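Local structure of response regulator aspartate phosphatase H (Bacillus subtilis, 3Q15) at residues I7-V12 with Q44-Q49. The protein dephosphorylates the sporulation response regulator Spo0F and also acts on the competence regulator ComA, helping to separate competence and sporulation in time. Residues are numbered along the deposited sequence; the frame is centred on the assembly and turned at random.
Sequences IPSSRV and QMEEDQ
The hydroxyl of Ser9 gives its proton to the carboxylate of Asp48, OG to OD2 at 2.7 Å, reaching the lone pair of OD2 that faces away from the other oxygen. CG of Asp48 lies anti to its backbone N (chi1 -172°). The other oxygen, OD1, turns to the start of helix 49-67, where Asp48 is the N-cap residue, and makes weak hydrogen bonds to the backbone N of Asp50 and Leu51. An alanine in place of Asp48 would probably leave the Ser9 hydroxyl without its acceptor and the first turn of helix 49-67 without its side-chain cap. Glu46 reaches the start of helix 9-24 from the other segment: its extended chain brings OE1 to 3.2 Å from the backbone N of Ser9, a nearly straight bond (172° at the hydrogen) that meets the carboxylate from above its plane. Just before this helix the two backbones join in a single beta bridge, Ile7 with Met45. Ile7 N donates to Gln44 O at 3.0 Å, and Glu46 N returns the bond to Ile7 O, also at 3.0 Å. Met45 sets CG 3.4 Å from Ile7 O and SD 3.6 Å from Ser9 CB; SD also meets Val12 CG2 at 3.9 Å, and the Met45 side chain also touches Leu51 and Leu52 of helix 49-67. The chain of another protein places an aromatic side chain in a hydrogen bond with Asp48 N. Within the N-terminal three-helix bundle, therefore, the loop leading into helix 49-67 is tied to the start of helix 9-24, and two acidic side chains placed at helix N-termini would probably be stabilised by the helix dipoles.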
ATOM      1  N   ILE A   7      -2.500 -22.291 -18.278  1.00 62.93           N
ATOM      2  CA  ILE A   7      -2.325 -22.262 -16.832  1.00 59.44           C
ATOM      3  C   ILE A   7      -1.519 -21.040 -16.396  1.00 58.93           C
ATOM      4  O   ILE A   7      -0.408 -20.824 -16.878  1.00 59.55           O
ATOM      5  CB  ILE A   7      -1.602 -23.530 -16.336  1.00 58.84           C
ATOM      6  CG1 ILE A   7      -2.278 -24.785 -16.894  1.00 65.15           C
ATOM      7  CG2 ILE A   7      -1.557 -23.562 -14.816  1.00 54.97           C
ATOM      8  CD1 ILE A   7      -1.574 -26.078 -16.523  1.00 64.95           C
ATOM      9  N   PRO A   8      -2.081 -20.234 -15.484  1.00 57.58           N
ATOM     10  CA  PRO A   8      -1.362 -19.082 -14.930  1.00 53.37           C
ATOM     11  C   PRO A   8      -0.079 -19.532 -14.240  1.00 50.90           C
ATOM     12  O   PRO A   8      -0.103 -20.514 -13.502  1.00 46.33           O
ATOM     13  CB  PRO A   8      -2.340 -18.521 -13.894  1.00 52.90           C
ATOM     14  CG  PRO A   8      -3.682 -19.011 -14.320  1.00 56.38           C
ATOM     15  CD  PRO A   8      -3.452 -20.348 -14.955  1.00 56.10           C
ATOM     16  N   SER A   9       1.017 -18.816 -14.477  1.00 53.02           N
ATOM     17  CA  SER A   9       2.321 -19.187 -13.933  1.00 51.56           C
ATOM     18  C   SER A   9       2.365 -19.134 -12.408  1.00 42.14           C
ATOM     19  O   SER A   9       3.192 -19.798 -11.784  1.00 40.26           O
ATOM     20  CB  SER A   9       3.419 -18.295 -14.512  1.00 45.29           C
ATOM     21  OG  SER A   9       3.192 -16.937 -14.179  1.00 46.63           O
ATOM     22  N   SER A  10       1.484 -18.339 -11.812  1.00 42.67           N
ATOM     23  CA  SER A  10       1.389 -18.261 -10.359  1.00 49.08           C
ATOM     24  C   SER A  10       0.863 -19.577  -9.793  1.00 48.86           C
ATOM     25  O   SER A  10       1.277 -20.017  -8.718  1.00 46.42           O
ATOM     26  CB  SER A  10       0.469 -17.116  -9.946  1.00 48.86           C
ATOM     27  OG  SER A  10      -0.861 -17.383 -10.346  1.00 49.05           O
ATOM     28  N   ARG A  11      -0.054 -20.201 -10.525  1.00 45.18           N
ATOM     29  CA  ARG A  11      -0.580 -21.503 -10.141  1.00 44.12           C
ATOM     30  C   ARG A  11       0.542 -22.531 -10.154  1.00 42.96           C
ATOM     31  O   ARG A  11       0.654 -23.349  -9.245  1.00 45.59           O
ATOM     32  CB  ARG A  11      -1.707 -21.936 -11.081  1.00 50.25           C
ATOM     33  CG  ARG A  11      -2.452 -23.179 -10.621  1.00 52.98           C
ATOM     34  CD  ARG A  11      -3.527 -23.575 -11.619  1.00 60.11           C
ATOM     35  NE  ARG A  11      -4.517 -22.519 -11.808  1.00 65.76           N
ATOM     36  CZ  ARG A  11      -5.414 -22.502 -12.790  1.00 71.56           C
ATOM     37  NH1 ARG A  11      -5.444 -23.483 -13.683  1.00 71.90           N
ATOM     38  NH2 ARG A  11      -6.279 -21.499 -12.883  1.00 73.87           N
ATOM     39  N   VAL A  12       1.380 -22.484 -11.183  1.00 40.88           N
ATOM     40  CA  VAL A  12       2.510 -23.401 -11.270  1.00 44.74           C
ATOM     41  C   VAL A  12       3.549 -23.070 -10.201  1.00 43.73           C
ATOM     42  O   VAL A  12       4.230 -23.959  -9.680  1.00 41.63           O
ATOM     43  CB  VAL A  12       3.159 -23.371 -12.660  1.00 48.38           C
ATOM     44  CG1 VAL A  12       4.374 -24.287 -12.695  1.00 49.34           C
ATOM     45  CG2 VAL A  12       2.149 -23.780 -13.718  1.00 50.74           C
ATOM     46  N   GLN A  44       1.819 -26.301 -20.604  1.00 71.04           N
ATOM     47  CA  GLN A  44       0.552 -25.629 -20.877  1.00 71.66           C
ATOM     48  C   GLN A  44       0.486 -24.274 -20.173  1.00 67.79           C
ATOM     49  O   GLN A  44      -0.574 -23.652 -20.097  1.00 67.36           O
ATOM     50  CB  GLN A  44      -0.623 -26.505 -20.430  1.00 73.72           C
ATOM     51  CG  GLN A  44      -0.763 -27.813 -21.197  1.00 78.48           C
ATOM     52  CD  GLN A  44      -1.293 -27.613 -22.604  1.00 85.65           C
ATOM     53  OE1 GLN A  44      -0.644 -27.984 -23.584  1.00 88.90           O
ATOM     54  NE2 GLN A  44      -2.482 -27.030 -22.713  1.00 87.59           N
ATOM     55  N   MET A  45       1.625 -23.819 -19.661  1.00 66.13           N
ATOM     56  CA  MET A  45       1.679 -22.587 -18.881  1.00 60.92           C
ATOM     57  C   MET A  45       1.851 -21.351 -19.756  1.00 61.15           C
ATOM     58  O   MET A  45       2.519 -21.397 -20.788  1.00 62.02           O
ATOM     59  CB  MET A  45       2.821 -22.653 -17.864  1.00 56.99           C
ATOM     60  CG  MET A  45       2.920 -21.437 -16.950  1.00 47.80           C
ATOM     61  SD  MET A  45       4.377 -21.477 -15.889  1.00 50.26           S
ATOM     62  CE  MET A  45       5.686 -21.273 -17.096  1.00 52.54           C
ATOM     63  N   GLU A  46       1.246 -20.244 -19.334  1.00 60.03           N
ATOM     64  CA  GLU A  46       1.488 -18.957 -19.970  1.00 62.39           C
ATOM     65  C   GLU A  46       2.975 -18.635 -19.877  1.00 58.63           C
ATOM     66  O   GLU A  46       3.665 -19.115 -18.974  1.00 54.68           O
ATOM     67  CB  GLU A  46       0.674 -17.858 -19.286  1.00 65.22           C
ATOM     68  CG  GLU A  46       1.066 -17.618 -17.836  1.00 67.66           C
ATOM     69  CD  GLU A  46       0.349 -16.431 -17.222  1.00 71.78           C
ATOM     70  OE1 GLU A  46       0.629 -16.108 -16.045  1.00 67.56           O
ATOM     71  OE2 GLU A  46      -0.491 -15.821 -17.916  1.00 76.80           O
ATOM     72  N   GLU A  47       3.472 -17.831 -20.809  1.00 58.72           N
ATOM     73  CA  GLU A  47       4.886 -17.473 -20.819  1.00 58.27           C
ATOM     74  C   GLU A  47       5.277 -16.702 -19.560  1.00 58.01           C
ATOM     75  O   GLU A  47       4.632 -15.720 -19.192  1.00 56.74           O
ATOM     76  CB  GLU A  47       5.245 -16.676 -22.079  1.00 67.15           C
ATOM     77  CG  GLU A  47       5.249 -17.508 -23.359  1.00 72.79           C
ATOM     78  CD  GLU A  47       5.815 -16.759 -24.558  1.00 81.39           C
ATOM     79  OE1 GLU A  47       6.117 -15.554 -24.431  1.00 84.27           O
ATOM     80  OE2 GLU A  47       5.960 -17.382 -25.633  1.00 84.58           O
ATOM     81  N   ASP A  48       6.332 -17.172 -18.899  1.00 54.55           N
ATOM     82  CA  ASP A  48       6.882 -16.507 -17.723  1.00 53.79           C
ATOM     83  C   ASP A  48       8.283 -17.038 -17.447  1.00 52.94           C
ATOM     84  O   ASP A  48       8.453 -18.021 -16.724  1.00 47.33           O
ATOM     85  CB  ASP A  48       5.991 -16.731 -16.497  1.00 54.09           C
ATOM     86  CG  ASP A  48       6.415 -15.888 -15.301  1.00 54.42           C
ATOM     87  OD1 ASP A  48       7.584 -15.449 -15.256  1.00 57.57           O
ATOM     88  OD2 ASP A  48       5.578 -15.662 -14.402  1.00 50.04           O
ATOM     89  N   GLN A  49       9.286 -16.385 -18.022  1.00 52.38           N
ATOM     90  CA  GLN A  49      10.659 -16.848 -17.875  1.00 52.61           C
ATOM     91  C   GLN A  49      11.131 -16.841 -16.419  1.00 49.87           C
ATOM     92  O   GLN A  49      12.072 -17.550 -16.067  1.00 46.42           O
ATOM     93  CB  GLN A  49      11.609 -16.035 -18.763  1.00 56.31           C
ATOM     94  CG  GLN A  49      11.618 -14.544 -18.489  1.00 58.69           C
ATOM     95  CD  GLN A  49      12.534 -13.781 -19.435  1.00 64.32           C
ATOM     96  OE1 GLN A  49      12.431 -12.562 -19.562  1.00 68.44           O
ATOM     97  NE2 GLN A  49      13.436 -14.497 -20.100  1.00 62.35           N
TER